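Local coordinates for protein isocitrate dehydrogenase [NAD] subunit 2, mitochondrial (Saccharomyces cerevisiae, PDB 3BLX) that catalyses the NAD-dependent oxidative decarboxylation of isocitrate to 2-oxoglutarate in the citric acid cycle, as part of an allosteric octamer, and also binds mitochondrial mRNA leaders, at residues B[69-72]-B[73-77]; B[164-167]-B[168-172]. All coordinates share one frame; numbering follows the deposited sequence.

Contact 1: residues B[69-72]-B[73-77]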
ATOM      1  N   ILE B  69     -18.100  37.676  16.956  1.00 86.94           N
ATOM      2  CA  ILE B  69     -19.488  37.970  17.245  1.00 78.35           C
ATOM      3  C   ILE B  69     -19.818  39.387  16.796  1.00 78.44           C
ATOM      4  O   ILE B  69     -19.108  40.325  17.139  1.00 82.58           O
ATOM      5  CB  ILE B  69     -19.763  37.782  18.751  1.00 94.96           C
ATOM      6  CG1 ILE B  69     -21.200  38.171  19.089  1.00 75.91           C
ATOM      7  CG2 ILE B  69     -18.724  38.528  19.591  1.00103.84           C
ATOM      8  CD1 ILE B  69     -22.166  37.091  18.730  1.00 89.09           C
ATOM      9  N   PRO B  70     -20.887  39.541  16.002  1.00 89.03           N
ATOM     10  CA  PRO B  70     -21.327  40.823  15.434  1.00 89.41           C
ATOM     11  C   PRO B  70     -21.316  41.976  16.436  1.00 92.25           C
ATOM     12  O   PRO B  70     -21.705  41.787  17.589  1.00 97.02           O
ATOM     13  CB  PRO B  70     -22.763  40.525  15.004  1.00 79.80           C
ATOM     14  CG  PRO B  70     -22.736  39.099  14.627  1.00 75.59           C
ATOM     15  CD  PRO B  70     -21.747  38.430  15.561  1.00 97.07           C
ATOM     16  N   ASP B  71     -20.897  43.158  15.989  1.00 87.64           N
ATOM     17  CA  ASP B  71     -20.744  44.322  16.872  1.00 95.36           C
ATOM     18  C   ASP B  71     -22.068  44.898  17.422  1.00 85.22           C
ATOM     19  O   ASP B  71     -22.111  45.412  18.543  1.00 78.53           O
ATOM     20  CB  ASP B  71     -19.914  45.422  16.182  1.00100.62           C
ATOM     21  CG  ASP B  71     -19.158  46.311  17.175  1.00117.92           C
ATOM     22  OD1 ASP B  71     -18.554  45.771  18.134  1.00102.17           O
ATOM     23  OD2 ASP B  71     -19.159  47.552  16.985  1.00115.50           O
ATOM     24  N   PRO B  72     -23.148  44.833  16.632  1.00 88.84           N
ATOM     25  CA  PRO B  72     -24.465  45.239  17.141  1.00 78.86           C
ATOM     26  C   PRO B  72     -24.820  44.536  18.463  1.00 89.03           C
ATOM     27  O   PRO B  72     -25.184  45.202  19.447  1.00 73.73           O
ATOM     28  CB  PRO B  72     -25.420  44.782  16.035  1.00 73.90           C
ATOM     29  CG  PRO B  72     -24.598  44.807  14.800  1.00 86.13           C
ATOM     30  CD  PRO B  72     -23.186  44.473  15.203  1.00 88.07           C
ATOM     31  N   ALA B  73     -24.711  43.207  18.477  1.00 86.16           N
ATOM     32  CA  ALA B  73     -24.976  42.411  19.673  1.00 75.07           C
ATOM     33  C   ALA B  73     -23.945  42.626  20.796  1.00 75.61           C
ATOM     34  O   ALA B  73     -24.320  42.750  21.960  1.00 60.99           O
ATOM     35  CB  ALA B  73     -25.092  40.934  19.318  1.00 74.24           C
ATOM     36  N   VAL B  74     -22.657  42.665  20.457  1.00 70.44           N
ATOM     37  CA  VAL B  74     -21.611  42.920  21.453  1.00 68.24           C
ATOM     38  C   VAL B  74     -21.924  44.162  22.305  1.00 79.26           C
ATOM     39  O   VAL B  74     -21.938  44.091  23.534  1.00 72.03           O
ATOM     40  CB  VAL B  74     -20.206  43.080  20.801  1.00 76.18           C
ATOM     41  CG1 VAL B  74     -19.154  43.434  21.854  1.00 58.91           C
ATOM     42  CG2 VAL B  74     -19.809  41.820  20.053  1.00 71.72           C
ATOM     43  N   GLN B  75     -22.178  45.291  21.644  1.00 83.24           N
ATOM     44  CA  GLN B  75     -22.443  46.554  22.330  1.00 78.18           C
ATOM     45  C   GLN B  75     -23.710  46.480  23.168  1.00 71.85           C
ATOM     46  O   GLN B  75     -23.750  46.945  24.308  1.00 64.53           O
ATOM     47  CB  GLN B  75     -22.551  47.696  21.321  1.00 75.75           C
ATOM     48  CG  GLN B  75     -21.310  47.866  20.471  1.00 91.55           C
ATOM     49  CD  GLN B  75     -20.053  47.981  21.309  1.00106.26           C
ATOM     50  OE1 GLN B  75     -20.077  48.514  22.433  1.00 81.03           O
ATOM     51  NE2 GLN B  75     -18.939  47.481  20.771  1.00 93.90           N
ATOM     52  N   SER B  76     -24.745  45.888  22.589  1.00 59.15           N
ATOM     53  CA  SER B  76     -26.011  45.711  23.279  1.00 66.09           C
ATOM     54  C   SER B  76     -25.878  44.937  24.600  1.00 79.71           C
ATOM     55  O   SER B  76     -26.432  45.333  25.623  1.00 72.94           O
ATOM     56  CB  SER B  76     -26.991  44.996  22.356  1.00 73.26           C
ATOM     57  OG  SER B  76     -28.157  44.623  23.063  1.00 82.31           O
ATOM     58  N   ILE B  77     -25.147  43.827  24.568  1.00 87.12           N
ATOM     59  CA  ILE B  77     -25.026  42.951  25.724  1.00 64.11           C
ATOM     60  C   ILE B  77     -24.016  43.501  26.717  1.00 64.57           C
ATOM     61  O   ILE B  77     -24.219  43.387  27.912  1.00 62.84           O
ATOM     62  CB  ILE B  77     -24.636  41.523  25.304  1.00 65.94           C
ATOM     63  CG1 ILE B  77     -25.682  40.956  24.357  1.00 55.74           C
ATOM     64  CG2 ILE B  77     -24.536  40.633  26.494  1.00 59.39           C
ATOM     65  CD1 ILE B  77     -25.346  39.607  23.852  1.00 55.39           C
TER

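Contact 2: residues B[164-167]-B[168-172]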
ATOM      1  N   ALA B 164      -8.046  30.389  36.962  1.00 40.30           N
ATOM      2  CA  ALA B 164      -9.369  30.087  36.445  1.00 38.02           C
ATOM      3  C   ALA B 164     -10.141  29.227  37.421  1.00 44.40           C
ATOM      4  O   ALA B 164     -11.368  29.300  37.474  1.00 34.67           O
ATOM      5  CB  ALA B 164      -9.274  29.393  35.093  1.00 29.61           C
ATOM      6  N   SER B 165      -9.414  28.403  38.171  1.00 28.00           N
ATOM      7  CA  SER B 165     -10.008  27.520  39.169  1.00 33.63           C
ATOM      8  C   SER B 165     -10.486  28.286  40.429  1.00 44.54           C
ATOM      9  O   SER B 165     -11.565  28.024  40.943  1.00 27.55           O
ATOM     10  CB  SER B 165      -9.009  26.421  39.558  1.00 28.62           C
ATOM     11  OG  SER B 165      -8.861  25.486  38.516  1.00 38.89           O
ATOM     12  N   GLU B 166      -9.665  29.212  40.923  1.00 44.05           N
ATOM     13  CA  GLU B 166     -10.010  30.064  42.052  1.00 48.04           C
ATOM     14  C   GLU B 166     -10.901  31.133  41.508  1.00 54.99           C
ATOM     15  O   GLU B 166     -10.485  32.275  41.342  1.00 84.46           O
ATOM     16  CB  GLU B 166      -8.746  30.698  42.638  1.00 59.01           C
ATOM     17  CG  GLU B 166      -8.968  31.825  43.649  1.00 80.40           C
ATOM     18  CD  GLU B 166      -7.725  32.715  43.849  1.00118.45           C
ATOM     19  OE1 GLU B 166      -6.598  32.306  43.451  1.00 94.37           O
ATOM     20  OE2 GLU B 166      -7.888  33.828  44.413  1.00101.71           O
ATOM     21  N   ARG B 167     -12.127  30.764  41.200  1.00 39.50           N
ATOM     22  CA  ARG B 167     -12.992  31.663  40.466  1.00 41.05           C
ATOM     23  C   ARG B 167     -14.288  30.980  40.155  1.00 45.91           C
ATOM     24  O   ARG B 167     -15.340  31.542  40.430  1.00 55.76           O
ATOM     25  CB  ARG B 167     -12.344  32.134  39.184  1.00 26.25           C
ATOM     26  CG  ARG B 167     -13.039  33.343  38.595  1.00 43.19           C
ATOM     27  CD  ARG B 167     -12.108  34.221  37.783  1.00 49.99           C
ATOM     28  NE  ARG B 167     -11.728  33.556  36.548  1.00 68.53           N
ATOM     29  CZ  ARG B 167     -10.628  33.835  35.864  1.00 81.20           C
ATOM     30  NH1 ARG B 167      -9.805  34.781  36.307  1.00 64.40           N
ATOM     31  NH2 ARG B 167     -10.354  33.167  34.743  1.00 57.70           N
ATOM     32  N   VAL B 168     -14.230  29.783  39.571  1.00 28.08           N
ATOM     33  CA  VAL B 168     -15.386  28.885  39.638  1.00 36.12           C
ATOM     34  C   VAL B 168     -15.567  28.390  41.046  1.00 31.14           C
ATOM     35  O   VAL B 168     -16.675  28.084  41.433  1.00 36.91           O
ATOM     36  CB  VAL B 168     -15.284  27.579  38.795  1.00 34.11           C
ATOM     37  CG1 VAL B 168     -16.086  27.683  37.540  1.00 40.10           C
ATOM     38  CG2 VAL B 168     -13.851  27.160  38.566  1.00 35.32           C
ATOM     39  N   ILE B 169     -14.476  28.262  41.795  1.00 24.54           N
ATOM     40  CA  ILE B 169     -14.589  27.743  43.138  1.00 38.78           C
ATOM     41  C   ILE B 169     -15.119  28.834  44.077  1.00 41.52           C
ATOM     42  O   ILE B 169     -16.025  28.577  44.867  1.00 38.40           O
ATOM     43  CB  ILE B 169     -13.295  27.088  43.610  1.00 36.07           C
ATOM     44  CG1 ILE B 169     -13.031  25.848  42.757  1.00 28.99           C
ATOM     45  CG2 ILE B 169     -13.394  26.691  45.060  1.00 26.68           C
ATOM     46  CD1 ILE B 169     -11.733  25.162  43.053  1.00 28.83           C
ATOM     47  N   ARG B 170     -14.607  30.054  43.965  1.00 45.92           N
ATOM     48  CA  ARG B 170     -15.218  31.178  44.700  1.00 52.31           C
ATOM     49  C   ARG B 170     -16.702  31.237  44.404  1.00 45.25           C
ATOM     50  O   ARG B 170     -17.519  31.249  45.314  1.00 46.31           O
ATOM     51  CB  ARG B 170     -14.599  32.544  44.360  1.00 41.76           C
ATOM     52  CG  ARG B 170     -13.351  32.862  45.122  1.00 49.83           C
ATOM     53  CD  ARG B 170     -13.188  34.342  45.317  1.00 51.89           C
ATOM     54  NE  ARG B 170     -12.568  34.575  46.613  1.00 73.05           N
ATOM     55  CZ  ARG B 170     -11.260  34.570  46.803  1.00 69.02           C
ATOM     56  NH1 ARG B 170     -10.446  34.369  45.770  1.00 85.64           N
ATOM     57  NH2 ARG B 170     -10.766  34.772  48.011  1.00 71.00           N
ATOM     58  N   TYR B 171     -17.043  31.260  43.124  1.00 36.08           N
ATOM     59  CA  TYR B 171     -18.424  31.390  42.723  1.00 36.13           C
ATOM     60  C   TYR B 171     -19.251  30.265  43.282  1.00 30.65           C
ATOM     61  O   TYR B 171     -20.402  30.471  43.616  1.00 31.20           O
ATOM     62  CB  TYR B 171     -18.572  31.441  41.202  1.00 39.78           C
ATOM     63  CG  TYR B 171     -19.985  31.741  40.775  1.00 39.11           C
ATOM     64  CD1 TYR B 171     -20.419  33.050  40.613  1.00 42.75           C
ATOM     65  CD2 TYR B 171     -20.896  30.717  40.562  1.00 37.93           C
ATOM     66  CE1 TYR B 171     -21.713  33.332  40.239  1.00 29.25           C
ATOM     67  CE2 TYR B 171     -22.204  30.990  40.198  1.00 37.76           C
ATOM     68  CZ  TYR B 171     -22.600  32.300  40.040  1.00 44.81           C
ATOM     69  OH  TYR B 171     -23.896  32.577  39.676  1.00 54.58           O
ATOM     70  N   ALA B 172     -18.670  29.080  43.411  1.00 30.38           N
ATOM     71  CA  ALA B 172     -19.439  27.935  43.886  1.00 38.52           C
ATOM     72  C   ALA B 172     -19.786  28.119  45.329  1.00 30.81           C
ATOM     73  O   ALA B 172     -20.864  27.740  45.756  1.00 32.20           O
ATOM     74  CB  ALA B 172     -18.686  26.636  43.707  1.00 20.62           C
TER

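Contact 1: residues B[69-72]-B[73-77]
The carboxylate of Asp71 and the side-chain amide of Gln75 are the flat groups that meet here, one helical turn apart. NE2 of Gln75 gives a hydrogen bond to OD1 of Asp71 at 3.2 Å. The oxygen is met from above the carboxylate plane, while OD1 itself lies close to the amide plane. The two planes stand 71° apart. Gln75 gets there by folding back: CG sits beside its own backbone N (chi1 -58°), and the chain bends again at chi2. The carbonyl O of Asp71 accepts the backbone N-H of Gln75, so the two residues are tied twice.

Pro70 holds the N-cap position of helix 71-80. Its O takes the N-H of Val74 at 3.1 Å in a nearly straight bond. Two residues on, Ser76 N bonds to Pro72 O at 3.2 Å. Pro72 lies in the first turn, where backbone nitrogens have no acceptor within the helix, so a proline costs no hydrogen bond there. Just before the N-cap, Ile69 packs its CG2 on CG2 of Val74 at 3.5 Å. The Val74 methyl lies beside its own backbone N, which carries it back to the carbonyl oxygens of Ile69 and Pro70.

The polar pair is at the surface, whereas Ile69, Ala73, Ser76 and Ile77 are buried. Ser76 OG is hydrogen-bonded to Ser25 OG. The stretch follows strand 66-68 and starts the helix that leads to strand 82-85, outermost in the mixed sheet within this chain. Ile69 packs on Leu103 and Thr106 of helix 99-107, and Ile77 packs on Phe107 of that helix.

Contact 2: residues B[164-167]-B[168-172]
The side chains of Glu166 and Arg170 extend next to each other in the same direction from helix 162-178. The carboxylate and guanidinium planes are 55° apart. OE2 of Glu166 sits at the edge of the guanidinium, in its plane, and forms a salt bridge with NH1 of Arg170 at 2.9 Å. The hydrogen bond within it is weak, bent to 127°. Glu166 has high B factors, so the exact placing of its carboxylate is uncertain. CG of Glu166 is anti to its backbone N (chi1 169°), and the extended chain carries the carboxylate along to the arginine.

On another side of the helix, CG2 of Val168 rests against O of Ser165 at 3.4 Å and also reaches O of Ala164. Ile169 CG1 is near the same Ser165 O, which accepts the N-H of Ile169 at 3.0 Å. The backbone is irregular at Glu166, the centre of an inverse gamma turn. Tyr171 N still bonds to Arg167 O at 3.2 Å.

Ile169 packs on Phe200 and Leu207 of helix 195-208. Val168 faces strands 130-136 and 109-117. The stronger polar partner of Arg170 is Glu210, which binds NH2. With a carboxylate at each of two guanidinium nitrogens, the charge of Arg170 is probably well balanced, and Glu166 looks like the looser of its two partners.

Overall arrangement
Both contacts are local, each within one helix: contact 1 at the start of helix 71-80, contact 2 near the start of helix 162-178. Their centres are about 27 Å apart. Contact 1 is partly buried and lies farther from the chain centre. Its polar pair is a neutral amide with a carboxylate, at the exposed side of a helix start. Contact 2 is more buried; its polar pair is oppositely charged, though its hydrogen bond is weak. The two helices pack on different partners, helix 99-107 for contact 1 and helix 195-208 with sheet strands for contact 2. The side chain of Val168 lies about 6 Å from that of Arg135, which probably binds the substrate.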